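PDB 3PGB: amine oxidase, which catalyses the oxidation of primary amines as a copper amine oxidase, using a copper ion and a topaquinone cofactor made from its own polypeptide. Local coordinates for the interface of chains A and B. Coordinates in Å, arbitrary orientation; residue numbers count along the deposited sequence, not the author numbering. Chains: chain A/B, Putative uncharacterized protein.

Contact 1: the interface of chains A and B. Residues chain A 458-459, 466, 736; chain B 313, 507, 707.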
loop_
_atom_site.group_PDB
_atom_site.type_symbol
_atom_site.label_atom_id
_atom_site.label_comp_id
_atom_site.label_asym_id
_atom_site.label_seq_id
_atom_site.Cartn_x
_atom_site.Cartn_y
_atom_site.Cartn_z
ATOM N N ARG A 458 -2.919 17.730 -7.103
ATOM C CA ARG A 458 -2.370 19.070 -6.982
ATOM C C ARG A 458 -1.604 19.438 -8.218
ATOM O O ARG A 458 -1.233 18.564 -8.998
ATOM C CB ARG A 458 -1.420 19.161 -5.791
ATOM C CG ARG A 458 -0.068 18.524 -6.038
ATOM C CD ARG A 458 0.824 18.524 -4.796
ATOM N NE ARG A 458 0.713 19.755 -4.017
ATOM C CZ ARG A 458 1.186 20.941 -4.390
ATOM N NH1 ARG A 458 1.812 21.102 -5.558
ATOM N NH2 ARG A 458 1.020 21.982 -3.593
ATOM N N HIS A 459 -1.368 20.738 -8.380
ATOM C CA HIS A 459 -0.346 21.222 -9.300
ATOM C C HIS A 459 0.072 22.656 -8.997
ATOM O O HIS A 459 -0.773 23.537 -8.867
ATOM C CB HIS A 459 -0.801 21.133 -10.748
ATOM C CG HIS A 459 0.255 21.556 -11.715
ATOM N ND1 HIS A 459 1.482 20.936 -11.782
ATOM C CD2 HIS A 459 0.286 22.557 -12.627
ATOM C CE1 HIS A 459 2.217 21.522 -12.709
ATOM N NE2 HIS A 459 1.515 22.508 -13.236
ATOM N N SER A 466 -2.824 24.815 -6.920
ATOM C CA SER A 466 -4.147 24.250 -6.720
ATOM C C SER A 466 -4.039 22.874 -6.089
ATOM O O SER A 466 -3.067 22.151 -6.332
ATOM C CB SER A 466 -4.906 24.174 -8.046
ATOM O OG SER A 466 -4.390 23.146 -8.862
ATOM N N MET A 736 -11.845 21.656 -3.076
ATOM C CA MET A 736 -10.562 21.913 -3.700
ATOM C C MET A 736 -10.319 23.414 -3.610
ATOM O O MET A 736 -11.217 24.168 -3.236
ATOM C CB MET A 736 -10.595 21.481 -5.160
ATOM C CG MET A 736 -11.731 22.110 -5.969
ATOM S SD MET A 736 -11.572 21.855 -7.740
ATOM C CE MET A 736 -9.983 22.642 -8.038
ATOM N N THR B 313 -7.604 22.385 -14.150
ATOM C CA THR B 313 -7.757 21.710 -12.855
ATOM C C THR B 313 -8.934 22.209 -12.018
ATOM O O THR B 313 -9.277 21.589 -11.009
ATOM C CB THR B 313 -6.480 21.862 -12.028
ATOM O OG1 THR B 313 -6.178 23.256 -11.881
ATOM C CG2 THR B 313 -5.322 21.162 -12.722
ATOM N N TYR B 507 0.458 17.370 -14.275
ATOM C CA TYR B 507 0.165 17.139 -15.685
ATOM C C TYR B 507 1.055 16.060 -16.258
ATOM O O TYR B 507 2.249 16.015 -15.979
ATOM C CB TYR B 507 0.364 18.420 -16.490
ATOM C CG TYR B 507 -0.787 19.379 -16.385
ATOM C CD1 TYR B 507 -0.791 20.390 -15.439
ATOM C CD2 TYR B 507 -1.877 19.273 -17.228
ATOM C CE1 TYR B 507 -1.849 21.269 -15.336
ATOM C CE2 TYR B 507 -2.936 20.150 -17.138
ATOM C CZ TYR B 507 -2.916 21.145 -16.184
ATOM O OH TYR B 507 -3.963 22.028 -16.076
ATOM N N ASN B 707 -5.371 16.107 -14.533
ATOM C CA ASN B 707 -4.171 15.723 -13.796
ATOM C C ASN B 707 -4.214 14.292 -13.322
ATOM O O ASN B 707 -5.285 13.733 -13.098
ATOM C CB ASN B 707 -3.994 16.612 -12.564
ATOM C CG ASN B 707 -3.387 17.953 -12.890
ATOM O OD1 ASN B 707 -3.079 18.256 -14.050
ATOM N ND2 ASN B 707 -3.202 18.770 -11.860
#

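Contact 2: the interface of chains A and B. Residues chain A 554, 578, 600, 612, 722-723; chain B 517, 520-521.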
loop_
_atom_site.group_PDB
_atom_site.type_symbol
_atom_site.label_atom_id
_atom_site.label_comp_id
_atom_site.label_asym_id
_atom_site.label_seq_id
_atom_site.Cartn_x
_atom_site.Cartn_y
_atom_site.Cartn_z
ATOM N N VAL A 554 -3.048 -5.567 -20.311
ATOM C CA VAL A 554 -2.262 -4.532 -20.939
ATOM C C VAL A 554 -0.939 -4.543 -20.233
ATOM O O VAL A 554 -0.864 -4.281 -19.030
ATOM C CB VAL A 554 -2.901 -3.154 -20.812
ATOM C CG1 VAL A 554 -1.987 -2.090 -21.422
ATOM C CG2 VAL A 554 -4.255 -3.152 -21.485
ATOM N N ARG A 578 -0.994 -5.942 -25.804
ATOM C CA ARG A 578 -2.410 -6.147 -25.498
ATOM C C ARG A 578 -2.930 -7.507 -25.928
ATOM O O ARG A 578 -2.632 -7.977 -27.024
ATOM C CB ARG A 578 -3.255 -5.074 -26.157
ATOM C CG ARG A 578 -2.811 -3.687 -25.808
ATOM C CD ARG A 578 -3.973 -2.744 -25.790
ATOM N NE ARG A 578 -3.572 -1.400 -26.158
ATOM C CZ ARG A 578 -4.419 -0.391 -26.303
ATOM N NH1 ARG A 578 -5.725 -0.573 -26.090
ATOM N NH2 ARG A 578 -3.957 0.805 -26.658
ATOM N N HIS A 600 -7.388 -5.552 -16.734
ATOM C CA HIS A 600 -8.568 -4.706 -16.912
ATOM C C HIS A 600 -9.820 -5.549 -17.121
ATOM O O HIS A 600 -9.788 -6.533 -17.848
ATOM C CB HIS A 600 -8.411 -3.804 -18.141
ATOM C CG HIS A 600 -7.197 -2.931 -18.121
ATOM N ND1 HIS A 600 -6.762 -2.255 -19.237
ATOM C CD2 HIS A 600 -6.329 -2.618 -17.130
ATOM C CE1 HIS A 600 -5.683 -1.556 -18.935
ATOM N NE2 HIS A 600 -5.395 -1.762 -17.663
ATOM N N GLU A 612 -11.723 2.850 -27.568
ATOM C CA GLU A 612 -11.071 2.171 -26.473
ATOM C C GLU A 612 -12.133 1.544 -25.549
ATOM O O GLU A 612 -13.027 2.240 -25.064
ATOM C CB GLU A 612 -10.188 3.180 -25.737
ATOM C CG GLU A 612 -9.188 2.587 -24.791
ATOM C CD GLU A 612 -8.113 1.771 -25.474
ATOM O OE1 GLU A 612 -7.498 2.259 -26.445
ATOM O OE2 GLU A 612 -7.861 0.636 -25.012
ATOM N N LEU A 722 -10.851 2.806 -15.867
ATOM C CA LEU A 722 -9.826 2.741 -16.899
ATOM C C LEU A 722 -10.503 3.016 -18.239
ATOM O O LEU A 722 -11.302 2.207 -18.706
ATOM C CB LEU A 722 -9.156 1.367 -16.885
ATOM C CG LEU A 722 -7.822 1.214 -17.623
ATOM C CD1 LEU A 722 -7.995 1.467 -19.107
ATOM C CD2 LEU A 722 -6.765 2.135 -17.043
ATOM N N ASN A 723 -10.192 4.173 -18.827
ATOM C CA ASN A 723 -10.863 4.675 -20.027
ATOM C C ASN A 723 -12.389 4.626 -19.943
ATOM O O ASN A 723 -13.065 4.415 -20.944
ATOM C CB ASN A 723 -10.376 3.915 -21.261
ATOM C CG ASN A 723 -8.930 4.181 -21.568
ATOM O OD1 ASN A 723 -8.473 5.320 -21.519
ATOM N ND2 ASN A 723 -8.194 3.126 -21.894
ATOM N N GLN B 517 -0.494 3.798 -31.510
ATOM C CA GLN B 517 -1.351 2.757 -30.946
ATOM C C GLN B 517 -0.623 1.783 -30.031
ATOM O O GLN B 517 -1.228 1.247 -29.105
ATOM C CB GLN B 517 -2.012 1.936 -32.059
ATOM C CG GLN B 517 -3.067 2.679 -32.863
ATOM C CD GLN B 517 -2.497 3.357 -34.098
ATOM O OE1 GLN B 517 -1.297 3.628 -34.171
ATOM N NE2 GLN B 517 -3.359 3.618 -35.080
ATOM N N GLY B 520 0.398 3.457 -25.992
ATOM C CA GLY B 520 -0.566 4.128 -25.119
ATOM C C GLY B 520 -2.004 4.055 -25.599
ATOM O O GLY B 520 -2.326 3.332 -26.553
ATOM N N TYR B 521 -2.866 4.811 -24.921
ATOM C CA TYR B 521 -4.261 4.957 -25.302
ATOM C C TYR B 521 -4.502 6.327 -25.903
ATOM O O TYR B 521 -3.847 7.300 -25.537
ATOM C CB TYR B 521 -5.171 4.848 -24.083
ATOM C CG TYR B 521 -4.891 3.686 -23.170
ATOM C CD1 TYR B 521 -5.071 2.383 -23.600
ATOM C CD2 TYR B 521 -4.480 3.894 -21.863
ATOM C CE1 TYR B 521 -4.835 1.314 -22.761
ATOM C CE2 TYR B 521 -4.244 2.834 -21.015
ATOM C CZ TYR B 521 -4.424 1.547 -21.474
ATOM O OH TYR B 521 -4.181 0.492 -20.638
HETATM O O HOH W 1 -1.577 -1.057 -27.929
#

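Contact 3: the interface of chains A and B. Residues chain A 413, 480, 482, 485, 773; chain B 458-460, 465.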
loop_
_atom_site.group_PDB
_atom_site.type_symbol
_atom_site.label_atom_id
_atom_site.label_comp_id
_atom_site.label_asym_id
_atom_site.label_seq_id
_atom_site.Cartn_x
_atom_site.Cartn_y
_atom_site.Cartn_z
ATOM N N PHE A 413 -17.676 -9.138 16.349
ATOM C CA PHE A 413 -18.074 -8.513 17.608
ATOM C C PHE A 413 -18.225 -6.995 17.504
ATOM O O PHE A 413 -17.809 -6.381 16.529
ATOM C CB PHE A 413 -17.052 -8.824 18.702
ATOM C CG PHE A 413 -16.925 -10.285 19.026
ATOM C CD1 PHE A 413 -18.039 -11.033 19.387
ATOM C CD2 PHE A 413 -15.683 -10.911 18.995
ATOM C CE1 PHE A 413 -17.917 -12.384 19.701
ATOM C CE2 PHE A 413 -15.552 -12.260 19.308
ATOM C CZ PHE A 413 -16.665 -12.996 19.661
ATOM N N THR A 480 -13.086 -11.660 14.811
ATOM C CA THR A 480 -12.030 -12.232 15.632
ATOM C C THR A 480 -12.322 -13.705 15.870
ATOM O O THR A 480 -13.020 -14.060 16.810
ATOM C CB THR A 480 -11.889 -11.504 16.981
ATOM O OG1 THR A 480 -11.652 -10.112 16.751
ATOM C CG2 THR A 480 -10.737 -12.089 17.796
ATOM N N GLY A 482 -11.220 -16.938 17.185
ATOM C CA GLY A 482 -10.244 -17.426 18.152
ATOM C C GLY A 482 -9.141 -16.398 18.327
ATOM O O GLY A 482 -9.378 -15.309 18.848
ATOM N N ASP A 485 -7.438 -11.625 14.519
ATOM C CA ASP A 485 -8.311 -10.471 14.308
ATOM C C ASP A 485 -8.131 -9.964 12.895
ATOM O O ASP A 485 -7.115 -9.355 12.575
ATOM C CB ASP A 485 -8.018 -9.350 15.302
ATOM C CG ASP A 485 -8.469 -9.691 16.701
ATOM O OD1 ASP A 485 -7.949 -10.674 17.268
ATOM O OD2 ASP A 485 -9.345 -8.985 17.235
ATOM N N TYR A 773 -20.323 -0.395 26.261
ATOM C CA TYR A 773 -20.095 -1.638 25.529
ATOM C C TYR A 773 -20.941 -2.726 26.180
ATOM O O TYR A 773 -20.843 -2.951 27.391
ATOM C CB TYR A 773 -18.607 -2.026 25.558
ATOM C CG TYR A 773 -18.215 -3.080 24.538
ATOM C CD1 TYR A 773 -18.264 -4.436 24.847
ATOM C CD2 TYR A 773 -17.780 -2.713 23.265
ATOM C CE1 TYR A 773 -17.898 -5.398 23.911
ATOM C CE2 TYR A 773 -17.413 -3.667 22.328
ATOM C CZ TYR A 773 -17.476 -5.002 22.655
ATOM O OH TYR A 773 -17.116 -5.941 21.717
ATOM N N ARG B 458 -5.116 -5.001 17.948
ATOM C CA ARG B 458 -6.318 -5.308 18.707
ATOM C C ARG B 458 -6.389 -6.776 19.005
ATOM O O ARG B 458 -5.707 -7.571 18.364
ATOM C CB ARG B 458 -7.568 -4.922 17.922
ATOM C CG ARG B 458 -7.909 -5.887 16.804
ATOM C CD ARG B 458 -9.095 -5.422 15.959
ATOM N NE ARG B 458 -10.152 -4.803 16.756
ATOM C CZ ARG B 458 -10.964 -5.452 17.586
ATOM N NH1 ARG B 458 -10.860 -6.770 17.768
ATOM N NH2 ARG B 458 -11.882 -4.775 18.253
ATOM N N HIS B 459 -7.227 -7.122 19.980
ATOM C CA HIS B 459 -7.688 -8.496 20.142
ATOM C C HIS B 459 -8.954 -8.586 20.985
ATOM O O HIS B 459 -9.016 -8.031 22.078
ATOM C CB HIS B 459 -6.617 -9.382 20.760
ATOM C CG HIS B 459 -7.039 -10.810 20.870
ATOM N ND1 HIS B 459 -7.403 -11.557 19.772
ATOM C CD2 HIS B 459 -7.191 -11.619 21.946
ATOM C CE1 HIS B 459 -7.741 -12.771 20.165
ATOM N NE2 HIS B 459 -7.622 -12.835 21.478
ATOM N N SER B 460 -9.949 -9.307 20.476
ATOM C CA SER B 460 -11.224 -9.483 21.175
ATOM C C SER B 460 -11.419 -10.908 21.694
ATOM O O SER B 460 -10.853 -11.861 21.163
ATOM C CB SER B 460 -12.379 -9.110 20.249
ATOM O OG SER B 460 -12.277 -7.752 19.861
ATOM N N VAL B 465 -12.194 -6.809 25.272
ATOM C CA VAL B 465 -11.631 -6.325 24.020
ATOM C C VAL B 465 -10.534 -5.319 24.328
ATOM O O VAL B 465 -10.632 -4.561 25.289
ATOM C CB VAL B 465 -12.711 -5.674 23.143
ATOM C CG1 VAL B 465 -12.103 -5.104 21.862
ATOM C CG2 VAL B 465 -13.795 -6.689 22.818
#

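Contact 4: the interface of chains A and B. Residues chain A 731, 733-734, 736, 752; chain B 314-315.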
loop_
_atom_site.group_PDB
_atom_site.type_symbol
_atom_site.label_atom_id
_atom_site.label_comp_id
_atom_site.label_asym_id
_atom_site.label_seq_id
_atom_site.Cartn_x
_atom_site.Cartn_y
_atom_site.Cartn_z
ATOM N N ARG A 731 -12.506 15.930 -9.966
ATOM C CA ARG A 731 -12.585 17.367 -10.237
ATOM C C ARG A 731 -13.994 17.939 -10.048
ATOM O O ARG A 731 -14.183 19.145 -10.108
ATOM C CB ARG A 731 -12.076 17.676 -11.654
ATOM N N THR A 733 -15.631 17.697 -7.278
ATOM C CA THR A 733 -15.741 18.113 -5.879
ATOM C C THR A 733 -15.533 19.626 -5.694
ATOM O O THR A 733 -14.709 20.250 -6.377
ATOM C CB THR A 733 -14.755 17.344 -4.972
ATOM O OG1 THR A 733 -15.105 17.558 -3.599
ATOM C CG2 THR A 733 -13.315 17.783 -5.212
ATOM N N VAL A 734 -16.303 20.196 -4.765
ATOM C CA VAL A 734 -16.111 21.578 -4.316
ATOM C C VAL A 734 -14.930 21.699 -3.342
ATOM O O VAL A 734 -14.369 22.784 -3.163
ATOM C CB VAL A 734 -17.393 22.161 -3.640
ATOM C CG1 VAL A 734 -18.556 22.241 -4.642
ATOM C CG2 VAL A 734 -17.793 21.353 -2.411
ATOM N N MET A 736 -11.845 21.656 -3.076
ATOM C CA MET A 736 -10.562 21.913 -3.700
ATOM C C MET A 736 -10.319 23.414 -3.610
ATOM O O MET A 736 -11.217 24.168 -3.236
ATOM C CB MET A 736 -10.595 21.481 -5.160
ATOM C CG MET A 736 -11.731 22.110 -5.969
ATOM S SD MET A 736 -11.572 21.855 -7.740
ATOM C CE MET A 736 -9.983 22.642 -8.038
ATOM N N PHE A 752 -14.351 27.421 -4.529
ATOM C CA PHE A 752 -15.281 26.600 -5.330
ATOM C C PHE A 752 -16.576 26.169 -4.633
ATOM O O PHE A 752 -17.099 25.084 -4.898
ATOM C CB PHE A 752 -14.548 25.377 -5.894
ATOM C CG PHE A 752 -13.374 25.732 -6.754
ATOM C CD1 PHE A 752 -13.552 26.051 -8.096
ATOM C CD2 PHE A 752 -12.096 25.778 -6.221
ATOM C CE1 PHE A 752 -12.483 26.389 -8.888
ATOM C CE2 PHE A 752 -11.020 26.116 -7.011
ATOM C CZ PHE A 752 -11.215 26.422 -8.351
ATOM N N GLU B 314 -9.523 23.332 -12.427
ATOM C CA GLU B 314 -10.742 23.890 -11.820
ATOM C C GLU B 314 -11.850 22.848 -11.620
ATOM O O GLU B 314 -11.910 21.839 -12.328
ATOM C CB GLU B 314 -11.291 25.026 -12.711
ATOM C CG GLU B 314 -11.676 24.564 -14.151
ATOM C CD GLU B 314 -12.103 25.703 -15.103
ATOM O OE1 GLU B 314 -12.785 25.390 -16.114
ATOM O OE2 GLU B 314 -11.758 26.889 -14.859
ATOM N N GLN B 315 -12.741 23.114 -10.670
ATOM C CA GLN B 315 -13.899 22.253 -10.450
ATOM C C GLN B 315 -14.714 22.122 -11.735
ATOM O O GLN B 315 -14.937 23.107 -12.430
ATOM C CB GLN B 315 -14.778 22.815 -9.330
ATOM C CG GLN B 315 -15.905 21.887 -8.868
ATOM C CD GLN B 315 -17.078 21.834 -9.832
ATOM O OE1 GLN B 315 -17.359 22.797 -10.543
ATOM N NE2 GLN B 315 -17.766 20.700 -9.858
#

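Contact 1: the interface of chains A and B
B:Thr313 reaches across the dimer interface of this copper amine oxidase to A:Ser466, while A:His459 meets B:Tyr507 a little further along. Copper amine oxidases work as homodimers, and here loop segments of chain B lie against strands 457-460 and 464-468 of chain A. The hydroxyls of B:Thr313 and A:Ser466 face one another, OG1 to OG 3.5 Å, a distance for simple contact. Both are turned between their own backbone N and carbonyl carbon (chi1 56° and 73°), which points each oxygen toward the other chain. The carbonyl O of B:Thr313 is met by the methyl CE of A:Met736, whose chain bends at its last torsion. On the other flank the ring of A:His459 swings away from its backbone N (chi1 -177°) and presents one face to the tyrosine. B:Tyr507 comes in edge-first, its CE1 lying 3.7 Å from CD2 of the imidazole, with the planes nearly perpendicular in an edge-to-face pairing. Within chain B, OD1 of B:Asn707 lies over the centre of this tyrosine ring, 3.2 Å above its plane. The amide ND2 of B:Asn707 points the other way, 3.5 Å from CB of A:His459 and close to the carbonyl O of A:Arg458.

Contact 2: the interface of chains A and B
B:Tyr521 places CG opposite its carbonyl carbon (chi1 -48°), sending the phenol into a pocket of chain A, where A:Asn723, turned likewise (chi1 -67°), points its amide nitrogen at the ring face. This is a knob-in-pocket element of the copper amine oxidase dimer, and the tyrosine hides 94 Å² against the partner, far more than its neighbours. ND2 of A:Asn723 sits 3.5 Å above the ring plane, near its centre, with the amide and ring planes nearly perpendicular, so nitrogen rather than a flat amide face meets the pi cloud. Around the rim, A:Glu612 brings its carboxylate to CD1, with CD 3.6 Å away. A:Arg578 turns a guanidinium face to the CD1-CE1 edge of the phenol, the planes 80° apart, with NH1 in the ring plane. That NH1 is tied to OE2 of A:Glu612 by a salt bridge of 2.7 Å on the syn side of the carboxylate, which should hold both charged groups in position against the tyrosine. At the far end of the phenol, OH reaches the edge of the A:His600 imidazole in its plane, and both methyls of A:Val554 pack against the oxygen. A:Leu722 supports this imidazole from one face. NH2 of A:Arg578 comes within 3.0 Å of the backbone O of B:Gly520, a close approach without hydrogen-bond geometry. A further link runs through water: NE of A:Arg578 holds water 1 at 2.7 Å, and this water reaches the backbone O of B:Gln517 at 2.6 Å.

Contact 3: the interface of chains A and B
Residues B:Arg458, B:His459 and B:Ser460 run extended as strand 457-460, which brings one after another to the carboxylate of A:Asp485. A:Asp485 belongs to the TXXNYDY signature of copper amine oxidases and directly follows the tyrosine that becomes topaquinone, so this dimer contact touches the cofactor-bearing loop. Its two oxygens are held separately. OD1 takes a hydrogen bond of 2.7 Å from ND1 of B:His459, nearly straight (162° at the hydrogen), on the syn side and close to the imidazole plane. The histidine ring, opposite its backbone N (chi1 -177°), also sets CE1 edge-on to the carbonyl O of A:Gly482. OD2 meets NH1 of B:Arg458 in a salt bridge of 2.7 Å, approached almost straight on from beyond the C-O bond and within the guanidinium plane. The backbone N of B:Ser460 adds a weak bond to OD2. From chain A itself, OG1 of A:Thr480 donates to OD2 at 2.6 Å, coming from above the carboxylate plane. The side chain of B:Ser460 acts in the second shell: its OG accepts from NH1 of B:Arg458 at 2.7 Å, steadying the guanidinium. Beyond the polar cluster, CG2 of B:Val465 rests 3.6 Å from the hydroxyl OH of A:Tyr773.

Contact 4: the interface of chains A and B
This packing patch of the copper amine oxidase homodimer sets B:Gln315 against A:Met736 and the rim of A:Phe752 and helps to fit one subunit to the other. B:Gln315 carries most of the burial, 62 Å² against chain A, largely through its backbone and the CB and CG methylenes. CB packs against the rim of the A:Phe752 ring, 3.7 Å from CD1, and the two side chains run antiparallel alongside each other with ring and amide planes 54° apart. On the same residue the thioether of A:Met736 presses in, SD standing 3.6 Å from CA. That sulfur also lies 4.2 Å above the plane of A:Phe752, over the ring centre, so the two chain A groups brace each other as they receive the glutamine. CG of B:Gln315 stands opposite its backbone N (chi1 -171°), and the chain then bends at chi2 (-76°), carrying the side chain toward the carbonyls of A:Arg731 and A:Thr733. The contact seen for A:Arg731 is through its backbone O; its side chain is incompletely modelled. B:Glu314 contributes through its main chain, with CA 4.1 Å from CE of A:Met736. Further along the glutamine, its CG approaches the carbonyl O of A:Thr733 at 3.2 Å.

Contacts 1 and 4 form one neighbourhood, their C-alpha centres about 10 Å apart, joined by A:Met736 and by the continuous chain B segment 313-315. Contact 2 lies about 24 Å from contact 1, and contact 3 stands some 41 to 44 Å from the other three. Two-fold symmetry nevertheless ties contact 3 to contact 1: residues 458 and 459 of strand 457-460 serve both, from chain B in one and chain A in the other. With its centre about 14 Å from A:Asp403, the predicted catalytic base, contact 3 may link subunit pairing to active-site architecture, whereas contacts 1, 2 and 4 probably serve mainly assembly.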